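Local atomic coordinates of organic hydroperoxide resistance protein (Deinococcus radiodurans, PDB entry 1USP), a protein that probably reduces organic hydroperoxides through a pair of redox-active thiols, as in other members of the OsmC/Ohr family, and so protects the bacterium against them. Residues A93-L98 with N130-L135; I71-D76 with G100-L105. All blocks are in the same frame, centred on the assembly; numbering follows the deposited sequence.

Contact 1 of 2, residues A93-L98 with N130-L135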
ATOM      1  N   ALA B  93       4.628   9.826  -9.838  1.00 33.35           N
ATOM      2  CA  ALA B  93       3.833   8.665 -10.228  1.00 30.72           C
ATOM      3  C   ALA B  93       4.542   7.358  -9.874  1.00 29.03           C
ATOM      4  O   ALA B  93       5.774   7.308  -9.765  1.00 28.59           O
ATOM      5  CB  ALA B  93       3.546   8.699 -11.697  1.00 31.46           C
ATOM      6  N   LEU B  94       3.756   6.294  -9.724  1.00 26.67           N
ATOM      7  CA  LEU B  94       4.290   4.988  -9.398  1.00 25.97           C
ATOM      8  C   LEU B  94       4.300   4.138 -10.651  1.00 25.82           C
ATOM      9  O   LEU B  94       3.477   4.305 -11.534  1.00 25.38           O
ATOM     10  CB  LEU B  94       3.455   4.308  -8.323  1.00 26.76           C
ATOM     11  CG  LEU B  94       3.391   5.018  -6.973  1.00 28.39           C
ATOM     12  CD1 LEU B  94       2.308   4.401  -6.109  1.00 28.71           C
ATOM     13  CD2 LEU B  94       4.748   4.950  -6.254  1.00 28.74           C
ATOM     14  N   ASP B  95       5.265   3.235 -10.702  1.00 27.46           N
ATOM     15  CA  ASP B  95       5.427   2.275 -11.776  1.00 29.88           C
ATOM     16  C   ASP B  95       5.545   0.912 -11.095  1.00 27.09           C
ATOM     17  O   ASP B  95       6.230   0.796 -10.095  1.00 27.08           O
ATOM     18  CB  ASP B  95       6.717   2.641 -12.507  1.00 32.93           C
ATOM     19  CG  ASP B  95       7.015   1.742 -13.654  1.00 37.74           C
ATOM     20  OD1 ASP B  95       6.159   1.637 -14.555  1.00 40.50           O
ATOM     21  OD2 ASP B  95       8.081   1.099 -13.736  1.00 40.63           O
ATOM     22  N   VAL B  96       4.880  -0.113 -11.607  1.00 25.14           N
ATOM     23  CA  VAL B  96       4.860  -1.404 -10.924  1.00 24.33           C
ATOM     24  C   VAL B  96       5.185  -2.561 -11.848  1.00 24.44           C
ATOM     25  O   VAL B  96       4.694  -2.608 -12.970  1.00 25.30           O
ATOM     26  CB  VAL B  96       3.477  -1.670 -10.274  1.00 24.49           C
ATOM     27  CG1 VAL B  96       3.432  -3.045  -9.635  1.00 24.45           C
ATOM     28  CG2 VAL B  96       3.142  -0.567  -9.264  1.00 23.42           C
ATOM     29  N   GLU B  97       6.012  -3.480 -11.349  1.00 25.61           N
ATOM     30  CA  GLU B  97       6.256  -4.787 -11.938  1.00 26.86           C
ATOM     31  C   GLU B  97       6.000  -5.862 -10.875  1.00 25.85           C
ATOM     32  O   GLU B  97       6.556  -5.803  -9.779  1.00 26.45           O
ATOM     33  CB  GLU B  97       7.713  -4.910 -12.417  1.00 29.72           C
ATOM     34  CG  GLU B  97       8.066  -6.273 -13.004  1.00 33.81           C
ATOM     35  CD  GLU B  97       9.572  -6.478 -13.157  1.00 37.64           C
ATOM     36  OE1 GLU B  97      10.198  -7.112 -12.272  1.00 37.73           O
ATOM     37  OE2 GLU B  97      10.122  -6.001 -14.173  1.00 38.77           O
ATOM     38  N   LEU B  98       5.162  -6.835 -11.210  1.00 23.52           N
ATOM     39  CA  LEU B  98       4.888  -7.986 -10.368  1.00 23.46           C
ATOM     40  C   LEU B  98       5.413  -9.247 -11.045  1.00 24.08           C
ATOM     41  O   LEU B  98       5.055  -9.506 -12.179  1.00 25.55           O
ATOM     42  CB  LEU B  98       3.382  -8.149 -10.182  1.00 23.15           C
ATOM     43  CG  LEU B  98       2.633  -6.969  -9.571  1.00 23.57           C
ATOM     44  CD1 LEU B  98       1.123  -7.196  -9.648  1.00 24.27           C
ATOM     45  CD2 LEU B  98       3.071  -6.791  -8.145  1.00 25.35           C
ATOM     46  N   ASN B 130      -4.014   4.029 -14.399  1.00 32.43           N
ATOM     47  CA  ASN B 130      -3.183   5.114 -13.870  1.00 31.66           C
ATOM     48  C   ASN B 130      -1.735   4.704 -13.687  1.00 31.38           C
ATOM     49  O   ASN B 130      -0.830   5.532 -13.741  1.00 30.71           O
ATOM     50  CB  ASN B 130      -3.694   5.553 -12.497  1.00 31.03           C
ATOM     51  CG  ASN B 130      -5.076   6.128 -12.551  1.00 30.40           C
ATOM     52  OD1 ASN B 130      -5.418   6.842 -13.489  1.00 31.88           O
ATOM     53  ND2 ASN B 130      -5.891   5.813 -11.553  1.00 27.68           N
ATOM     54  N   VAL B 131      -1.539   3.426 -13.392  1.00 30.90           N
ATOM     55  CA  VAL B 131      -0.222   2.865 -13.160  1.00 30.99           C
ATOM     56  C   VAL B 131      -0.022   1.782 -14.199  1.00 32.21           C
ATOM     57  O   VAL B 131      -0.930   0.976 -14.444  1.00 31.75           O
ATOM     58  CB  VAL B 131      -0.131   2.244 -11.745  1.00 30.54           C
ATOM     59  CG1 VAL B 131       1.233   1.649 -11.497  1.00 30.83           C
ATOM     60  CG2 VAL B 131      -0.471   3.283 -10.674  1.00 29.86           C
ATOM     61  N   ASP B 132       1.148   1.784 -14.835  1.00 32.87           N
ATOM     62  CA  ASP B 132       1.527   0.693 -15.725  1.00 34.63           C
ATOM     63  C   ASP B 132       1.888  -0.448 -14.801  1.00 33.14           C
ATOM     64  O   ASP B 132       2.822  -0.319 -13.997  1.00 34.43           O
ATOM     65  CB  ASP B 132       2.716   1.088 -16.614  1.00 36.85           C
ATOM     66  CG  ASP B 132       3.110  -0.008 -17.611  1.00 42.17           C
ATOM     67  OD1 ASP B 132       2.215  -0.702 -18.160  1.00 43.16           O
ATOM     68  OD2 ASP B 132       4.312  -0.231 -17.921  1.00 44.63           O
ATOM     69  N   VAL B 133       1.089  -1.512 -14.830  1.00 30.23           N
ATOM     70  CA  VAL B 133       1.398  -2.710 -14.061  1.00 29.81           C
ATOM     71  C   VAL B 133       1.784  -3.793 -15.045  1.00 29.40           C
ATOM     72  O   VAL B 133       0.961  -4.240 -15.828  1.00 30.75           O
ATOM     73  CB  VAL B 133       0.223  -3.205 -13.193  1.00 29.36           C
ATOM     74  CG1 VAL B 133       0.609  -4.494 -12.468  1.00 29.53           C
ATOM     75  CG2 VAL B 133      -0.194  -2.133 -12.193  1.00 28.83           C
ATOM     76  N   ARG B 134       3.039  -4.207 -14.986  1.00 28.47           N
ATOM     77  CA  ARG B 134       3.566  -5.261 -15.839  1.00 28.92           C
ATOM     78  C   ARG B 134       3.645  -6.581 -15.069  1.00 27.01           C
ATOM     79  O   ARG B 134       4.239  -6.629 -14.003  1.00 25.69           O
ATOM     80  CB  ARG B 134       4.959  -4.846 -16.303  1.00 30.08           C
ATOM     81  CG  ARG B 134       5.544  -5.766 -17.319  1.00 31.17           C
ATOM     82  CD  ARG B 134       6.839  -5.281 -17.883  1.00 31.57           C
ATOM     83  NE  ARG B 134       7.520  -6.373 -18.584  1.00 30.75           N
ATOM     84  CZ  ARG B 134       8.828  -6.592 -18.566  1.00 31.07           C
ATOM     85  NH1 ARG B 134       9.647  -5.827 -17.843  1.00 30.94           N
ATOM     86  NH2 ARG B 134       9.319  -7.618 -19.260  1.00 30.87           N
ATOM     87  N   LEU B 135       3.047  -7.634 -15.624  1.00 26.92           N
ATOM     88  CA  LEU B 135       3.043  -8.978 -15.052  1.00 26.83           C
ATOM     89  C   LEU B 135       4.112  -9.875 -15.692  1.00 28.37           C
ATOM     90  O   LEU B 135       4.172  -9.997 -16.919  1.00 29.67           O
ATOM     91  CB  LEU B 135       1.673  -9.629 -15.277  1.00 26.88           C
ATOM     92  CG  LEU B 135       0.457  -8.910 -14.699  1.00 27.34           C
ATOM     93  CD1 LEU B 135      -0.806  -9.752 -14.880  1.00 28.30           C
ATOM     94  CD2 LEU B 135       0.671  -8.549 -13.242  1.00 27.35           C
TER

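Contact 2 of 2, residues I71-D76 with G100-L105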
ATOM      1  N   ILE B  71      -8.196 -24.946  -8.630  1.00 53.59           N
ATOM      2  CA  ILE B  71      -6.882 -25.199  -9.200  1.00 53.80           C
ATOM      3  C   ILE B  71      -5.851 -25.055  -8.091  1.00 53.47           C
ATOM      4  O   ILE B  71      -6.019 -24.257  -7.164  1.00 53.65           O
ATOM      5  CB  ILE B  71      -6.583 -24.259 -10.403  1.00 54.62           C
ATOM      6  CG1 ILE B  71      -6.532 -22.800  -9.986  1.00 54.85           C
ATOM      7  CG2 ILE B  71      -5.288 -24.650 -11.096  1.00 55.48           C
ATOM      8  N   ASP B  72      -4.792 -25.843  -8.177  1.00 52.63           N
ATOM      9  CA  ASP B  72      -3.818 -25.914  -7.102  1.00 52.56           C
ATOM     10  C   ASP B  72      -2.641 -24.976  -7.360  1.00 50.43           C
ATOM     11  O   ASP B  72      -2.005 -25.030  -8.413  1.00 50.58           O
ATOM     12  CB  ASP B  72      -3.354 -27.358  -6.917  1.00 54.13           C
ATOM     13  CG  ASP B  72      -4.522 -28.318  -6.738  1.00 56.56           C
ATOM     14  OD1 ASP B  72      -5.445 -27.994  -5.956  1.00 57.64           O
ATOM     15  OD2 ASP B  72      -4.616 -29.405  -7.348  1.00 57.67           O
ATOM     16  N   VAL B  73      -2.377 -24.109  -6.388  1.00 47.98           N
ATOM     17  CA  VAL B  73      -1.254 -23.184  -6.450  1.00 45.98           C
ATOM     18  C   VAL B  73      -0.173 -23.714  -5.513  1.00 44.77           C
ATOM     19  O   VAL B  73      -0.414 -23.847  -4.319  1.00 44.79           O
ATOM     20  CB  VAL B  73      -1.674 -21.755  -6.023  1.00 45.33           C
ATOM     21  CG1 VAL B  73      -0.484 -20.803  -6.085  1.00 45.42           C
ATOM     22  CG2 VAL B  73      -2.811 -21.236  -6.900  1.00 44.78           C
ATOM     23  N   PRO B  74       1.010 -24.030  -6.039  1.00 44.14           N
ATOM     24  CA  PRO B  74       2.119 -24.492  -5.193  1.00 44.02           C
ATOM     25  C   PRO B  74       2.337 -23.604  -3.965  1.00 43.54           C
ATOM     26  O   PRO B  74       2.287 -22.367  -4.058  1.00 43.03           O
ATOM     27  CB  PRO B  74       3.326 -24.446  -6.138  1.00 43.57           C
ATOM     28  CG  PRO B  74       2.757 -24.621  -7.477  1.00 43.64           C
ATOM     29  CD  PRO B  74       1.388 -23.999  -7.461  1.00 43.95           C
ATOM     30  N   ALA B  75       2.567 -24.252  -2.824  1.00 43.23           N
ATOM     31  CA  ALA B  75       2.616 -23.591  -1.518  1.00 42.85           C
ATOM     32  C   ALA B  75       3.827 -22.663  -1.339  1.00 41.62           C
ATOM     33  O   ALA B  75       3.793 -21.725  -0.534  1.00 42.21           O
ATOM     34  CB  ALA B  75       2.599 -24.652  -0.405  1.00 43.62           C
ATOM     35  N   ASP B  76       4.887 -22.936  -2.088  1.00 39.54           N
ATOM     36  CA  ASP B  76       6.108 -22.125  -2.060  1.00 38.04           C
ATOM     37  C   ASP B  76       6.167 -21.100  -3.198  1.00 33.28           C
ATOM     38  O   ASP B  76       7.229 -20.595  -3.524  1.00 31.93           O
ATOM     39  CB  ASP B  76       7.368 -23.024  -2.068  1.00 41.00           C
ATOM     40  CG  ASP B  76       7.311 -24.142  -3.120  1.00 44.69           C
ATOM     41  OD1 ASP B  76       6.240 -24.359  -3.744  1.00 45.37           O
ATOM     42  OD2 ASP B  76       8.306 -24.867  -3.376  1.00 47.05           O
ATOM     43  N   GLY B 100       5.850 -13.425 -10.478  1.00 24.00           N
ATOM     44  CA  GLY B 100       5.517 -14.614  -9.728  1.00 23.82           C
ATOM     45  C   GLY B 100       6.350 -15.831 -10.080  1.00 24.25           C
ATOM     46  O   GLY B 100       6.673 -16.075 -11.245  1.00 24.91           O
ATOM     47  N   HIS B 101       6.691 -16.609  -9.070  1.00 24.69           N
ATOM     48  CA  HIS B 101       7.389 -17.869  -9.272  1.00 25.67           C
ATOM     49  C   HIS B 101       6.491 -18.971  -8.722  1.00 25.47           C
ATOM     50  O   HIS B 101       6.096 -18.921  -7.567  1.00 26.71           O
ATOM     51  CB  HIS B 101       8.724 -17.866  -8.556  1.00 25.84           C
ATOM     52  CG  HIS B 101       9.436 -19.178  -8.629  1.00 28.99           C
ATOM     53  ND1 HIS B 101       9.712 -19.807  -9.826  1.00 30.55           N
ATOM     54  CD2 HIS B 101       9.909 -19.993  -7.656  1.00 31.29           C
ATOM     55  CE1 HIS B 101      10.337 -20.947  -9.588  1.00 30.94           C
ATOM     56  NE2 HIS B 101      10.467 -21.087  -8.282  1.00 31.79           N
ATOM     57  N   PHE B 102       6.148 -19.935  -9.565  1.00 25.90           N
ATOM     58  CA  PHE B 102       5.229 -21.005  -9.200  1.00 27.47           C
ATOM     59  C   PHE B 102       5.896 -22.365  -9.433  1.00 30.15           C
ATOM     60  O   PHE B 102       5.752 -22.940 -10.503  1.00 30.15           O
ATOM     61  CB  PHE B 102       3.961 -20.895 -10.042  1.00 27.13           C
ATOM     62  CG  PHE B 102       3.282 -19.548  -9.954  1.00 27.73           C
ATOM     63  CD1 PHE B 102       3.593 -18.539 -10.856  1.00 28.45           C
ATOM     64  CD2 PHE B 102       2.331 -19.296  -8.975  1.00 28.47           C
ATOM     65  CE1 PHE B 102       2.968 -17.274 -10.785  1.00 27.31           C
ATOM     66  CE2 PHE B 102       1.699 -18.047  -8.904  1.00 27.02           C
ATOM     67  CZ  PHE B 102       2.025 -17.036  -9.818  1.00 26.18           C
ATOM     68  N   PRO B 103       6.621 -22.881  -8.449  1.00 32.58           N
ATOM     69  CA  PRO B 103       7.426 -24.093  -8.661  1.00 34.39           C
ATOM     70  C   PRO B 103       6.581 -25.241  -9.212  1.00 35.94           C
ATOM     71  O   PRO B 103       5.540 -25.549  -8.640  1.00 35.68           O
ATOM     72  CB  PRO B 103       7.940 -24.425  -7.258  1.00 34.54           C
ATOM     73  CG  PRO B 103       7.892 -23.138  -6.527  1.00 33.86           C
ATOM     74  CD  PRO B 103       6.719 -22.386  -7.066  1.00 32.87           C
ATOM     75  N   GLY B 104       6.997 -25.819 -10.338  1.00 38.11           N
ATOM     76  CA  GLY B 104       6.337 -26.995 -10.888  1.00 39.72           C
ATOM     77  C   GLY B 104       5.256 -26.732 -11.923  1.00 40.49           C
ATOM     78  O   GLY B 104       4.774 -27.668 -12.559  1.00 41.64           O
ATOM     79  N   LEU B 105       4.851 -25.476 -12.084  1.00 40.15           N
ATOM     80  CA  LEU B 105       3.904 -25.105 -13.125  1.00 39.74           C
ATOM     81  C   LEU B 105       4.652 -24.744 -14.389  1.00 39.55           C
ATOM     82  O   LEU B 105       5.805 -24.335 -14.332  1.00 39.89           O
ATOM     83  CB  LEU B 105       3.075 -23.896 -12.685  1.00 40.06           C
ATOM     84  CG  LEU B 105       2.245 -24.022 -11.413  1.00 41.07           C
ATOM     85  CD1 LEU B 105       1.232 -22.881 -11.356  1.00 41.48           C
ATOM     86  CD2 LEU B 105       1.538 -25.375 -11.322  1.00 42.34           C
TER

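Contact 1 of 2, residues A93-L98 with N130-L135
Parallel strand pairing in the mixed sheet of the OsmC-like fold joins Val96 to Val133, Glu97 to Arg134 and Leu98 to Leu135, where the central strand meets an edge strand of this chain. Val96 uses both backbone polar atoms: its N donates to Asp132 O (3.2 Å), and its O receives Arg134 N (3.1 Å). Leu98 N closes the set on Arg134 O at 2.9 Å. Val96, Leu98, Val133 and Leu135 share the face toward helices 46-69 and 107-120, where branched apolar residues suit packing against helices, Val96 and Leu98 being buried; Leu98 CD1 reaches both Val133 CG1 and Leu135 CD2, each 3.9 Å away. The other face is charged. Glu97 and Arg134 run alongside each other, carboxylate and guanidinium planes 82° apart; OE2 lies well out of the guanidinium plane with no N-H aimed at it, so the long OE2-NH1 salt bridge (3.7 Å) rests on charge alone. The neighbouring Asp95 and Asp132 carboxylates probably disfavour each other. Val131, which also packs on Ala126 of the other subunit, holds CG1 anti to its own backbone N (chi1 180°), placing that methyl 3.5 Å from Leu94 O and 3.7 Å from Val96 CG2.

Contact 2 of 2, residues I71-D76 with G100-L105
A type II beta turn, Phe102 to Leu105, presents Pro103 and Leu105 to the loop that follows helix 46-69, and Pro74 is the bump of that loop that enters the turn. Pro74 CG comes down beside Pro103 O at 3.2 Å, a close van der Waals approach. CG also meets Leu105 CG at 4.0 Å, and CD rests against the same leucine's branches. Pro74 CB, for its part, touches Pro103 CD. The hollow is thus made of a turn carbonyl, a ring edge and a branched leucine, and a compact, rigid proline ring fits it without needing a hydrogen bond; none crosses this contact. The turn keeps its own shape through Leu105 N bonding to Phe102 O at 3.1 Å. Gly104 suits its third position because the positive phi, 93°, would jam a side chain against the preceding carbonyl.

Val73 and Asp76 extend the contact to either side of Pro74 along the loop. Val73 CG1 reaches the edge of the Phe102 ring, near its plane, at CD2. That ring is the inward plug of the turn: it packs among Leu62, Ala110, Leu113 and Met114 of the two long helices, and its CE1 lies 3.8 Å from the CA of Gly100, whose lack of a side chain makes room for it. Farther out, Pro103 CD lies over one face of the His101 ring, offset toward the rim. Asp76 is exposed, and its carboxylate lies against the aliphatic Pro103 ring, a van der Waals contact in which no hydrogen bond is made. Its CG stands between the backbone N and the carbonyl carbon (chi1 47°), which brings the carboxylate over the tip of the ring: Pro103 CG is 3.5 Å from OD1 and 3.6 Å from OD2.

In the fold
Along the chain the segments interleave as 71-76, 93-98, 100-105 and 130-135, so the two contacts cross. Their centres are 23 Å apart, yet strand 93-101 serves both: contact 1 uses its early and middle part as the centre of the mixed sheet, and contact 2 takes its end and the turn leading to helix 107-120. Contact 1 lies deeper in the fold and near the partner subunit; contact 2 is a surface contact with no touch from the other chain. Both pack on helices 46-69 and 107-120. The disulfide Cys57-Cys121, probably the redox pair as in Ohr relatives, joins the first of these helices to the residue directly following the second.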